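Local coordinates for protein alkaline phosphatase (Antarctic bacterium, PDB 2W5V) that probably hydrolyses phosphate monoesters as a metal-dependent alkaline phosphatase that binds zinc and magnesium ions, at residues B[166-172]-B[212-218]; B[229-233]-B[276-280]. The protein carries 1 engineered substitution. All blocks are in the same frame, centred on the assembly; numbering follows the deposited sequence.

Contact 1: B[166-172]-B[212-218]; sequences FAGGGLN and GFLLADE
The strand segments around Phe-166 to Gly-168 and Gly-212 to Leu-214 run side by side in parallel, their axes 7° apart, joined by hydrogen bonds from Phe-213 N to Phe-166 O, Gly-168 N to Phe-213 O and Leu-215 N to Gly-168 O. On one face of the sheet the Phe-166 ring folds across its neighbour, with chi1 of 69° setting CG between the backbone N and the carbonyl carbon. Gly-212 CA sits over the ring centre, 3.7 Å from the centroid, a CH-pi contact in the place where any side chain would strike the ring. Leu-214 lies at the ring edge, near its plane, with CD2 3.7 Å from Phe-166 CE1, and its CD1 meets Leu-171 CD1 at 3.9 Å. On the other face Ala-167 CB packs on Phe-213 CB, backed by helix 230-242. Further along, Gly-170 turns the chain with backbone angles suited to glycine, and Leu-171 N and Asn-172 N donate hydrogen bonds to Ala-216 O and Asp-217 O. Asn-172 ND2 gives a nearly straight bond of 2.6 Å to the anti lone pair of Glu-218 OE1, while a water links Asn-172 OD1 to Asp-217 OD1, weakly at the aspartate. Tyr-173 holds the other oxygen, Glu-218 OE2. Were Asn-172 replaced by an alanine, Glu-218 OE1 would be likely to lose its amide donor and the bridging water one acceptor. Neighbouring parallel strands that open into loops at their C-terminal ends are characteristic of the alpha/beta core of alkaline phosphatases; here Gly-168 lies about 12 Å from the bound magnesium ion.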
ATOM      1  N   PHE B 166      25.560 -15.510 -10.118  1.00 17.53           N
ATOM      2  CA  PHE B 166      25.042 -14.164 -10.362  1.00 19.29           C
ATOM      3  C   PHE B 166      24.781 -13.938 -11.840  1.00 24.74           C
ATOM      4  O   PHE B 166      25.344 -14.626 -12.693  1.00 26.49           O
ATOM      5  CB  PHE B 166      25.966 -13.076  -9.781  1.00 17.78           C
ATOM      6  CG  PHE B 166      27.287 -12.937 -10.504  1.00 23.67           C
ATOM      7  CD1 PHE B 166      27.392 -12.152 -11.644  1.00 25.20           C
ATOM      8  CD2 PHE B 166      28.420 -13.580 -10.032  1.00 23.77           C
ATOM      9  CE1 PHE B 166      28.607 -12.019 -12.309  1.00 27.24           C
ATOM     10  CE2 PHE B 166      29.636 -13.450 -10.688  1.00 29.19           C
ATOM     11  CZ  PHE B 166      29.728 -12.666 -11.829  1.00 28.04           C
ATOM     12  N   ALA B 167      23.911 -12.978 -12.133  1.00 18.56           N
ATOM     13  CA  ALA B 167      23.608 -12.610 -13.510  1.00 15.61           C
ATOM     14  C   ALA B 167      23.180 -11.155 -13.558  1.00 27.67           C
ATOM     15  O   ALA B 167      22.289 -10.734 -12.814  1.00 22.56           O
ATOM     16  CB  ALA B 167      22.513 -13.502 -14.069  1.00 19.58           C
ATOM     17  N   GLY B 168      23.824 -10.384 -14.426  1.00 22.24           N
ATOM     18  CA  GLY B 168      23.480  -8.985 -14.585  1.00 22.02           C
ATOM     19  C   GLY B 168      24.331  -8.316 -15.639  1.00 22.85           C
ATOM     20  O   GLY B 168      24.994  -8.993 -16.425  1.00 23.05           O
ATOM     21  N   GLY B 169      24.300  -6.987 -15.672  1.00 23.92           N
ATOM     22  CA  GLY B 169      25.215  -6.234 -16.513  1.00 24.19           C
ATOM     23  C   GLY B 169      26.479  -5.888 -15.741  1.00 25.41           C
ATOM     24  O   GLY B 169      26.753  -6.481 -14.692  1.00 24.67           O
ATOM     25  N   GLY B 170      27.250  -4.938 -16.261  1.00 24.70           N
ATOM     26  CA  GLY B 170      28.409  -4.416 -15.557  1.00 21.99           C
ATOM     27  C   GLY B 170      29.758  -4.983 -15.955  1.00 22.40           C
ATOM     28  O   GLY B 170      30.717  -4.901 -15.186  1.00 28.20           O
ATOM     29  N   LEU B 171      29.857  -5.546 -17.155  1.00 22.72           N
ATOM     30  CA  LEU B 171      31.134  -6.088 -17.616  1.00 25.02           C
ATOM     31  C   LEU B 171      32.254  -5.046 -17.533  1.00 24.78           C
ATOM     32  O   LEU B 171      33.413  -5.377 -17.285  1.00 31.30           O
ATOM     33  CB  LEU B 171      31.015  -6.627 -19.044  1.00 21.53           C
ATOM     34  CG  LEU B 171      32.239  -7.359 -19.603  1.00 28.08           C
ATOM     35  CD1 LEU B 171      32.635  -8.525 -18.702  1.00 25.70           C
ATOM     36  CD2 LEU B 171      31.961  -7.845 -21.013  1.00 34.05           C
ATOM     37  N   ASN B 172      31.898  -3.785 -17.745  1.00 27.22           N
ATOM     38  CA  ASN B 172      32.859  -2.693 -17.680  1.00 28.26           C
ATOM     39  C   ASN B 172      33.634  -2.646 -16.363  1.00 31.39           C
ATOM     40  O   ASN B 172      34.832  -2.360 -16.350  1.00 30.86           O
ATOM     41  CB  ASN B 172      32.164  -1.344 -17.911  1.00 29.08           C
ATOM     42  CG  ASN B 172      31.951  -1.037 -19.384  1.00 32.50           C
ATOM     43  OD1 ASN B 172      32.465  -1.735 -20.258  1.00 31.50           O
ATOM     44  ND2 ASN B 172      31.189   0.020 -19.663  1.00 30.94           N
ATOM     45  N   GLY B 212      28.736 -17.188 -13.270  1.00 25.26           N
ATOM     46  CA  GLY B 212      28.500 -15.757 -13.369  1.00 25.43           C
ATOM     47  C   GLY B 212      28.171 -15.340 -14.793  1.00 30.21           C
ATOM     48  O   GLY B 212      28.865 -15.722 -15.739  1.00 26.83           O
ATOM     49  N   PHE B 213      27.103 -14.562 -14.952  1.00 27.87           N
ATOM     50  CA  PHE B 213      26.721 -14.036 -16.260  1.00 24.56           C
ATOM     51  C   PHE B 213      26.856 -12.514 -16.270  1.00 29.89           C
ATOM     52  O   PHE B 213      26.164 -11.816 -15.515  1.00 27.57           O
ATOM     53  CB  PHE B 213      25.272 -14.406 -16.593  1.00 30.53           C
ATOM     54  CG  PHE B 213      25.051 -15.873 -16.857  1.00 27.01           C
ATOM     55  CD1 PHE B 213      25.179 -16.389 -18.140  1.00 29.63           C
ATOM     56  CD2 PHE B 213      24.675 -16.726 -15.827  1.00 29.46           C
ATOM     57  CE1 PHE B 213      24.955 -17.740 -18.392  1.00 30.63           C
ATOM     58  CE2 PHE B 213      24.453 -18.077 -16.068  1.00 27.20           C
ATOM     59  CZ  PHE B 213      24.591 -18.586 -17.353  1.00 29.26           C
ATOM     60  N   LEU B 214      27.748 -12.008 -17.118  1.00 27.27           N
ATOM     61  CA  LEU B 214      27.935 -10.567 -17.296  1.00 26.11           C
ATOM     62  C   LEU B 214      27.547 -10.202 -18.725  1.00 30.46           C
ATOM     63  O   LEU B 214      28.385 -10.229 -19.624  1.00 31.11           O
ATOM     64  CB  LEU B 214      29.395 -10.172 -16.999  1.00 31.25           C
ATOM     65  CG  LEU B 214      29.815 -10.268 -15.526  1.00 26.98           C
ATOM     66  CD1 LEU B 214      31.335 -10.189 -15.369  1.00 29.46           C
ATOM     67  CD2 LEU B 214      29.121  -9.186 -14.686  1.00 22.94           C
ATOM     68  N   LEU B 215      26.274  -9.855 -18.921  1.00 29.32           N
ATOM     69  CA  LEU B 215      25.675  -9.838 -20.257  1.00 34.49           C
ATOM     70  C   LEU B 215      25.512  -8.455 -20.887  1.00 39.23           C
ATOM     71  O   LEU B 215      24.819  -8.300 -21.894  1.00 42.87           O
ATOM     72  CB  LEU B 215      24.328 -10.568 -20.227  1.00 31.39           C
ATOM     73  CG  LEU B 215      24.403 -12.007 -19.715  1.00 30.69           C
ATOM     74  CD1 LEU B 215      23.030 -12.652 -19.716  1.00 33.88           C
ATOM     75  CD2 LEU B 215      25.402 -12.818 -20.560  1.00 31.47           C
ATOM     76  N   ALA B 216      26.158  -7.458 -20.300  1.00 31.50           N
ATOM     77  CA  ALA B 216      26.123  -6.101 -20.828  1.00 25.60           C
ATOM     78  C   ALA B 216      27.298  -5.341 -20.246  1.00 27.51           C
ATOM     79  O   ALA B 216      27.790  -5.693 -19.182  1.00 24.77           O
ATOM     80  CB  ALA B 216      24.811  -5.413 -20.459  1.00 22.17           C
ATOM     81  N   ASP B 217      27.753  -4.309 -20.949  1.00 32.27           N
ATOM     82  CA  ASP B 217      28.881  -3.514 -20.477  1.00 35.77           C
ATOM     83  C   ASP B 217      28.479  -2.735 -19.235  1.00 30.16           C
ATOM     84  O   ASP B 217      29.230  -2.673 -18.267  1.00 27.08           O
ATOM     85  CB  ASP B 217      29.372  -2.558 -21.566  1.00 39.12           C
ATOM     86  CG  ASP B 217      29.984  -3.285 -22.754  1.00 50.52           C
ATOM     87  OD1 ASP B 217      30.218  -4.509 -22.654  1.00 50.76           O
ATOM     88  OD2 ASP B 217      30.229  -2.627 -23.787  1.00 55.44           O
ATOM     89  N   GLU B 218      27.290  -2.134 -19.281  1.00 30.31           N
ATOM     90  CA  GLU B 218      26.731  -1.431 -18.134  1.00 27.41           C
ATOM     91  C   GLU B 218      25.399  -2.076 -17.739  1.00 25.64           C
ATOM     92  O   GLU B 218      25.367  -3.246 -17.375  1.00 28.68           O
ATOM     93  CB  GLU B 218      26.576   0.058 -18.447  1.00 31.74           C
ATOM     94  CG  GLU B 218      27.909   0.757 -18.733  1.00 34.64           C
ATOM     95  CD  GLU B 218      28.715   1.019 -17.472  1.00 44.34           C
ATOM     96  OE1 GLU B 218      29.967   0.986 -17.533  1.00 49.44           O
ATOM     97  OE2 GLU B 218      28.096   1.256 -16.414  1.00 47.33           O
TER
HETATM   98  O   HOH W   1      32.471  -4.123 -21.093  1.00 44.44           O

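Contact 2: B[229-233]-B[276-280]; sequences NFLSA and DFDDA
Asp-276 OD2 is gripped from two sides of the chain, by Arg-227 in a salt bridge and by a water that donates to it at 2.8 Å and accepts from Leu-231 N. A second water donates to OD1 of Asp-276 at 2.6 Å and accepts from Ser-232 N at 2.8 Å. At a helix start these amide N-H groups lack acceptors from a preceding turn, so an aspartate on the adjoining helix suits them through water. With CG anti to the backbone N (chi1 177°), the Asp-276 side chain extends to that end. Beside this polar link, Leu-231 turns its CG and CD2 onto Ala-280 CB, CG lying 3.8 Å away, and brings CD2 to 4.2 Å from Phe-277 CD1. The small methyl of Ala-280 permits the close approach, its CA being 4.4 Å from that of Ser-232. Ser-232 OG rests against the backbone of the other helix, 3.3 Å from Asp-279 C, and has a weak hydrogen bond to Thr-283. Phe-277 continues onto Leu-40 and Ser-42 of strand 36-42. Two helices packed together beside the large central mixed sheet, with Ser-232 and Ala-280 the nearest CA pair of these segments, are characteristic of the alpha/beta fold of this family.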
ATOM      1  N   ASN B 229      12.775 -11.850 -21.663  1.00 28.77           N
ATOM      2  CA  ASN B 229      12.523 -12.514 -20.383  1.00 28.65           C
ATOM      3  C   ASN B 229      13.770 -12.804 -19.548  1.00 31.63           C
ATOM      4  O   ASN B 229      13.806 -13.777 -18.791  1.00 27.06           O
ATOM      5  CB  ASN B 229      11.742 -13.812 -20.597  1.00 32.67           C
ATOM      6  CG  ASN B 229      12.623 -14.944 -21.084  1.00 43.82           C
ATOM      7  OD1 ASN B 229      12.360 -16.113 -20.804  1.00 53.87           O
ATOM      8  ND2 ASN B 229      13.683 -14.601 -21.807  1.00 44.63           N
ATOM      9  N   PHE B 230      14.781 -11.955 -19.676  1.00 29.51           N
ATOM     10  CA  PHE B 230      16.005 -12.128 -18.897  1.00 27.90           C
ATOM     11  C   PHE B 230      15.759 -12.349 -17.401  1.00 26.76           C
ATOM     12  O   PHE B 230      16.275 -13.297 -16.811  1.00 23.35           O
ATOM     13  CB  PHE B 230      16.931 -10.931 -19.063  1.00 25.43           C
ATOM     14  CG  PHE B 230      18.058 -10.919 -18.071  1.00 23.51           C
ATOM     15  CD1 PHE B 230      19.107 -11.818 -18.193  1.00 24.11           C
ATOM     16  CD2 PHE B 230      18.061 -10.028 -17.011  1.00 26.85           C
ATOM     17  CE1 PHE B 230      20.156 -11.817 -17.281  1.00 23.90           C
ATOM     18  CE2 PHE B 230      19.102 -10.022 -16.088  1.00 21.74           C
ATOM     19  CZ  PHE B 230      20.152 -10.920 -16.226  1.00 28.92           C
ATOM     20  N   LEU B 231      14.985 -11.468 -16.774  1.00 24.73           N
ATOM     21  CA  LEU B 231      14.846 -11.540 -15.325  1.00 23.86           C
ATOM     22  C   LEU B 231      14.231 -12.876 -14.897  1.00 28.21           C
ATOM     23  O   LEU B 231      14.755 -13.547 -14.011  1.00 24.00           O
ATOM     24  CB  LEU B 231      14.048 -10.347 -14.778  1.00 19.36           C
ATOM     25  CG  LEU B 231      13.884 -10.259 -13.262  1.00 22.19           C
ATOM     26  CD1 LEU B 231      15.236 -10.188 -12.569  1.00 24.08           C
ATOM     27  CD2 LEU B 231      13.034  -9.054 -12.903  1.00 25.02           C
ATOM     28  N   SER B 232      13.133 -13.275 -15.531  1.00 25.04           N
ATOM     29  CA  SER B 232      12.540 -14.572 -15.221  1.00 23.58           C
ATOM     30  C   SER B 232      13.495 -15.726 -15.520  1.00 26.30           C
ATOM     31  O   SER B 232      13.709 -16.595 -14.676  1.00 29.03           O
ATOM     32  CB  SER B 232      11.227 -14.776 -15.977  1.00 21.69           C
ATOM     33  OG  SER B 232      10.243 -13.879 -15.500  1.00 31.26           O
ATOM     34  N   ALA B 233      14.061 -15.734 -16.723  1.00 23.49           N
ATOM     35  CA  ALA B 233      14.928 -16.829 -17.149  1.00 22.33           C
ATOM     36  C   ALA B 233      16.140 -16.980 -16.233  1.00 25.67           C
ATOM     37  O   ALA B 233      16.544 -18.096 -15.907  1.00 25.30           O
ATOM     38  CB  ALA B 233      15.376 -16.634 -18.601  1.00 23.90           C
ATOM     39  N   ASP B 276       7.503  -6.700 -16.395  1.00 17.33           N
ATOM     40  CA  ASP B 276       8.536  -7.737 -16.460  1.00 18.97           C
ATOM     41  C   ASP B 276       8.813  -8.312 -15.066  1.00 23.07           C
ATOM     42  O   ASP B 276       8.933  -9.530 -14.894  1.00 17.97           O
ATOM     43  CB  ASP B 276       9.827  -7.167 -17.065  1.00 21.83           C
ATOM     44  CG  ASP B 276      10.960  -8.176 -17.082  1.00 30.04           C
ATOM     45  OD1 ASP B 276      10.802  -9.236 -17.723  1.00 29.46           O
ATOM     46  OD2 ASP B 276      12.008  -7.907 -16.449  1.00 24.65           O
ATOM     47  N   PHE B 277       8.909  -7.430 -14.074  1.00 21.03           N
ATOM     48  CA  PHE B 277       9.113  -7.843 -12.686  1.00 18.31           C
ATOM     49  C   PHE B 277       7.992  -8.778 -12.216  1.00 22.17           C
ATOM     50  O   PHE B 277       8.250  -9.803 -11.584  1.00 18.98           O
ATOM     51  CB  PHE B 277       9.205  -6.617 -11.770  1.00 14.69           C
ATOM     52  CG  PHE B 277       9.447  -6.958 -10.324  1.00 16.09           C
ATOM     53  CD1 PHE B 277      10.717  -7.343  -9.888  1.00 16.21           C
ATOM     54  CD2 PHE B 277       8.413  -6.890  -9.399  1.00 16.64           C
ATOM     55  CE1 PHE B 277      10.946  -7.663  -8.548  1.00 17.93           C
ATOM     56  CE2 PHE B 277       8.627  -7.203  -8.054  1.00 16.44           C
ATOM     57  CZ  PHE B 277       9.904  -7.593  -7.628  1.00 18.13           C
ATOM     58  N   ASP B 278       6.748  -8.440 -12.548  1.00 18.47           N
ATOM     59  CA  ASP B 278       5.629  -9.304 -12.196  1.00 18.73           C
ATOM     60  C   ASP B 278       5.747 -10.684 -12.844  1.00 23.57           C
ATOM     61  O   ASP B 278       5.344 -11.687 -12.258  1.00 19.50           O
ATOM     62  CB  ASP B 278       4.279  -8.668 -12.561  1.00 17.58           C
ATOM     63  CG  ASP B 278       3.104  -9.514 -12.090  1.00 27.21           C
ATOM     64  OD1 ASP B 278       2.829  -9.532 -10.870  1.00 26.50           O
ATOM     65  OD2 ASP B 278       2.469 -10.180 -12.935  1.00 23.93           O
ATOM     66  N   ASP B 279       6.297 -10.741 -14.052  1.00 23.29           N
ATOM     67  CA  ASP B 279       6.597 -12.035 -14.672  1.00 26.01           C
ATOM     68  C   ASP B 279       7.565 -12.851 -13.810  1.00 25.02           C
ATOM     69  O   ASP B 279       7.365 -14.053 -13.600  1.00 20.52           O
ATOM     70  CB  ASP B 279       7.170 -11.846 -16.079  1.00 27.19           C
ATOM     71  CG  ASP B 279       6.086 -11.567 -17.122  1.00 40.38           C
ATOM     72  OD1 ASP B 279       4.883 -11.696 -16.797  1.00 37.79           O
ATOM     73  OD2 ASP B 279       6.439 -11.218 -18.270  1.00 43.38           O
ATOM     74  N   ALA B 280       8.616 -12.198 -13.322  1.00 21.27           N
ATOM     75  CA  ALA B 280       9.582 -12.851 -12.443  1.00 23.22           C
ATOM     76  C   ALA B 280       8.914 -13.354 -11.172  1.00 20.84           C
ATOM     77  O   ALA B 280       9.242 -14.426 -10.672  1.00 22.23           O
ATOM     78  CB  ALA B 280      10.717 -11.902 -12.097  1.00 18.33           C
TER
HETATM   79  O   HOH W   2      13.839  -9.121 -18.190  1.00 25.40           O
HETATM   80  O   HOH W   3      11.272 -11.744 -17.034  1.00 29.15           O

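Overall arrangement
From the N terminus, the chain first lays down strand 36-42, later reaches strand 165-169, and makes an excursion through helices and strand 192-195, outermost in this chain's sheet, before strand 210-214 closes contact 1. Contact 2 opens only afterwards, with helix 230-242, and closes when helix 267-291 arrives; between them the chain passes through strand 249-255 and helix 258-263. The two loops therefore follow in series and neither nest nor cross. Their centres lie about 17 Å apart, yet Phe-230 joins them, its CE1 3.9 Å from Leu-215 CD1. Contact 1 thus pairs two neighbouring strands near the end of the sheet that finishes with strand 192-195, while contact 2 joins two helices that pack beside it.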